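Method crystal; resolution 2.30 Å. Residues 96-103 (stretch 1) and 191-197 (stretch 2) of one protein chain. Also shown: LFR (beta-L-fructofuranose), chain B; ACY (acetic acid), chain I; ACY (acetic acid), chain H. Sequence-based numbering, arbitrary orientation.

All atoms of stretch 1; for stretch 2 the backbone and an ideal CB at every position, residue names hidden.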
# COMPACT_ATOMS: atom_id res chain seq x y z
N THR A 96 7.54 7.22 12.65
CA THR A 96 6.37 8.03 12.33
C THR A 96 5.58 8.26 13.63
O THR A 96 5.72 7.49 14.58
CB THR A 96 5.51 7.35 11.23
OG1 THR A 96 5.12 6.03 11.64
CG2 THR A 96 6.29 7.25 9.88
N GLN A 97 4.80 9.34 13.68
CA GLN A 97 3.88 9.56 14.79
C GLN A 97 2.70 8.59 14.65
O GLN A 97 2.35 8.16 13.53
CB GLN A 97 3.42 11.03 14.84
CG GLN A 97 2.36 11.38 15.93
CD GLN A 97 2.81 11.14 17.39
OE1 GLN A 97 2.70 10.03 17.92
NE2 GLN A 97 3.27 12.20 18.04
N VAL A 98 2.11 8.23 15.78
CA VAL A 98 0.92 7.39 15.79
C VAL A 98 -0.23 8.11 15.07
O VAL A 98 -0.46 9.30 15.26
CB VAL A 98 0.49 6.98 17.23
CG1 VAL A 98 -0.80 6.17 17.20
CG2 VAL A 98 1.61 6.17 17.91
N HIS A 99 -0.91 7.37 14.21
CA HIS A 99 -2.05 7.90 13.48
C HIS A 99 -3.10 6.81 13.32
O HIS A 99 -2.87 5.66 13.71
CB HIS A 99 -1.61 8.49 12.13
CG HIS A 99 -0.75 7.59 11.31
ND1 HIS A 99 0.56 7.29 11.64
CD2 HIS A 99 -0.99 6.95 10.14
CE1 HIS A 99 1.07 6.48 10.74
NE2 HIS A 99 0.16 6.26 9.81
N VAL A 100 -4.25 7.18 12.77
CA VAL A 100 -5.40 6.32 12.69
C VAL A 100 -6.22 6.75 11.46
O VAL A 100 -6.25 7.93 11.11
CB VAL A 100 -6.27 6.38 14.02
CG1 VAL A 100 -6.75 7.80 14.34
CG2 VAL A 100 -7.46 5.40 13.98
N HIS A 101 -6.87 5.78 10.83
CA HIS A 101 -7.70 6.03 9.65
C HIS A 101 -9.18 5.89 10.00
O HIS A 101 -9.54 5.03 10.81
CB HIS A 101 -7.36 5.03 8.55
CG HIS A 101 -5.93 5.07 8.12
ND1 HIS A 101 -5.31 6.23 7.70
CD2 HIS A 101 -5.00 4.09 8.01
CE1 HIS A 101 -4.06 5.96 7.37
NE2 HIS A 101 -3.85 4.67 7.55
N PRO A 102 -10.04 6.72 9.37
CA PRO A 102 -11.48 6.56 9.51
C PRO A 102 -12.03 5.43 8.61
O PRO A 102 -11.44 5.11 7.57
CB PRO A 102 -12.02 7.91 9.03
CG PRO A 102 -11.03 8.33 7.99
CD PRO A 102 -9.69 7.84 8.47
N SER A 103 -13.16 4.84 9.01
CA SER A 103 -13.95 4.00 8.12
C SER A 103 -14.68 4.87 7.08
O SER A 103 -14.68 6.09 7.19
CB SER A 103 -14.98 3.21 8.93
OG SER A 103 -15.85 4.09 9.61
N UNK A 191 -6.11 8.90 1.36
CA UNK A 191 -4.98 9.23 2.24
C UNK A 191 -5.43 9.81 3.60
O UNK A 191 -4.61 10.34 4.34
CB UNK A 191 -4.06 10.23 1.54
N UNK A 192 -6.72 9.73 3.93
CA UNK A 192 -7.18 10.25 5.22
C UNK A 192 -6.42 9.58 6.36
O UNK A 192 -6.40 8.35 6.46
CB UNK A 192 -8.69 10.03 5.39
N UNK A 193 -5.78 10.40 7.18
CA UNK A 193 -5.04 9.92 8.34
C UNK A 193 -5.03 11.01 9.39
O UNK A 193 -4.79 12.17 9.08
CB UNK A 193 -3.61 9.51 7.96
N UNK A 194 -5.32 10.63 10.63
CA UNK A 194 -5.36 11.58 11.72
C UNK A 194 -4.30 11.23 12.74
O UNK A 194 -4.27 10.12 13.27
CB UNK A 194 -6.75 11.61 12.37
N UNK A 195 -3.42 12.19 12.99
CA UNK A 195 -2.25 11.96 13.83
C UNK A 195 -2.54 12.31 15.28
O UNK A 195 -3.43 13.13 15.56
CB UNK A 195 -1.06 12.77 13.32
N UNK A 196 -1.81 11.70 16.20
CA UNK A 196 -1.94 11.98 17.63
C UNK A 196 -1.31 13.33 17.99
O UNK A 196 -0.22 13.38 18.58
CB UNK A 196 -1.29 10.86 18.45
N UNK A 197 -1.98 14.41 17.63
CA UNK A 197 -1.50 15.76 17.94
C UNK A 197 -2.70 16.67 18.11
O UNK A 197 -3.84 16.27 17.79
CB UNK A 197 -0.57 16.29 16.85
C1 LFR B . 5.78 9.62 19.17
C2 LFR B . 6.93 9.44 18.16
C3 LFR B . 7.00 10.63 17.21
C4 LFR B . 8.32 11.33 17.46
C5 LFR B . 9.03 10.53 18.55
C6 LFR B . 10.39 10.03 18.09
O1 LFR B . 4.73 8.65 19.04
O2 LFR B . 6.81 8.21 17.40
O3 LFR B . 6.99 10.24 15.84
O4 LFR B . 8.04 12.66 17.89
O5 LFR B . 8.17 9.43 18.91
O6 LFR B . 11.26 9.68 19.18
C ACY I . 3.87 3.77 8.72
O ACY I . 3.69 4.74 9.51
OXT ACY I . 3.24 3.61 7.66
CH3 ACY I . 4.90 2.72 9.04
C ACY H . -1.20 15.68 10.17
O ACY H . -0.87 16.04 11.33
OXT ACY H . -2.35 15.31 9.87
CH3 ACY H . -0.15 15.68 9.09

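Position 191 points its CA-to-CB bond away from stretch 1, and its ideal CB has nothing of that stretch within 5.5 Å. This contact sets no rule here, so almost any residue would do; the deposited one is T191, whose OG1 is hydrogen-bonded elsewhere in the structure.

At 192 the bond runs sideways, but the ideal CB lies 3.9 Å from P102 CG. An apolar surface at that range suits an aliphatic chain of medium length: Leu, Ile, Val or Met. The residue is L192, with chi1 m and chi2 t, and its CD1 rests 3.8 Å from P102 CG. The backbone serves as well, since H101 ND1 donates to L192 O at 2.7 Å.

Position 193 has extended angles (-152/133), and its ideal CB is already 3.6 Å from H101 CE1 and 4.3 Å from H99 CD2. With two imidazoles so near, a small residue such as Ala, Ser or Gly is the easy choice. A193 fills the place with a methyl, its CB at the edge of the H101 ring.

Position 194 forms an antiparallel, hydrogen-bonded pair with V100, its CB on the same face of the sheet as that valine. A beta-branched or aromatic residue would suit the strand, and a long one could reach P102. Proline would lose the bond from the backbone N to V100 O (2.9 Å). Y194 completes the pair by accepting V100 N at its O (3.0 Å), and its CE2 packs 3.8 Å from P102 CD.

On the other face, 195 sits beside H99 in a non-hydrogen-bonded pair, the CA of 195 just 4.1 Å from H99 CA. The ideal CB of 195 is close to both H99 CB and Q97 CG, so a flat ring or a long apolar chain could cover the histidine. F195, chi1 m, forms an offset stack with the H99 ring (centroids 4.5 Å apart, planes at 26°), while H99 CB makes a CH-pi contact over its face.

Position 196 points toward stretch 1, with V98 and V100 offering methyl groups; a large apolar or aromatic side chain fits. F196 receives V98 CG1 over its ring face, 3.7 Å from the centroid, and has V100 CG1 at its edge. Its N donates to V98 O at 2.9 Å.

Position 197 turns sideways, free of stretch 1, and many polar residues would serve. N197 ND2 donates to O of the chain H acetic acid at 3.2 Å.

Stretch 2, residues 191-197: TLAYFFN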
# COMPACT_ATOMS: atom_id res chain seq x y z
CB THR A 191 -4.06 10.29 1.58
OG1 THR A 191 -4.88 11.36 1.07
CG2 THR A 191 -3.27 9.68 0.42
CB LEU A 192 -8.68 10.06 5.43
CG LEU A 192 -9.62 10.91 4.58
CD1 LEU A 192 -11.06 10.54 4.91
CD2 LEU A 192 -9.36 12.40 4.78
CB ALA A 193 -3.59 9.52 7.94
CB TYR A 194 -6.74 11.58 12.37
CG TYR A 194 -7.86 11.78 11.38
CD1 TYR A 194 -7.87 12.89 10.50
CD2 TYR A 194 -8.92 10.88 11.31
CE1 TYR A 194 -8.91 13.08 9.58
CE2 TYR A 194 -9.97 11.05 10.40
CZ TYR A 194 -9.96 12.15 9.54
OH TYR A 194 -11.02 12.31 8.67
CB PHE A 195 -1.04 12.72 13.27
CG PHE A 195 -0.45 12.07 12.04
CD1 PHE A 195 0.68 11.24 12.14
CD2 PHE A 195 -1.03 12.26 10.78
CE1 PHE A 195 1.22 10.61 10.99
CE2 PHE A 195 -0.50 11.64 9.63
CZ PHE A 195 0.63 10.81 9.74
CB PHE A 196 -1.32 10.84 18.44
CG PHE A 196 -2.24 9.66 18.64
CD1 PHE A 196 -3.15 9.27 17.64
CD2 PHE A 196 -2.16 8.90 19.81
CE1 PHE A 196 -3.99 8.16 17.82
CE2 PHE A 196 -2.99 7.78 19.99
CZ PHE A 196 -3.90 7.42 19.00
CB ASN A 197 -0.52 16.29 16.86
CG ASN A 197 -1.12 16.36 15.45
OD1 ASN A 197 -2.28 16.72 15.25
ND2 ASN A 197 -0.31 16.03 14.46
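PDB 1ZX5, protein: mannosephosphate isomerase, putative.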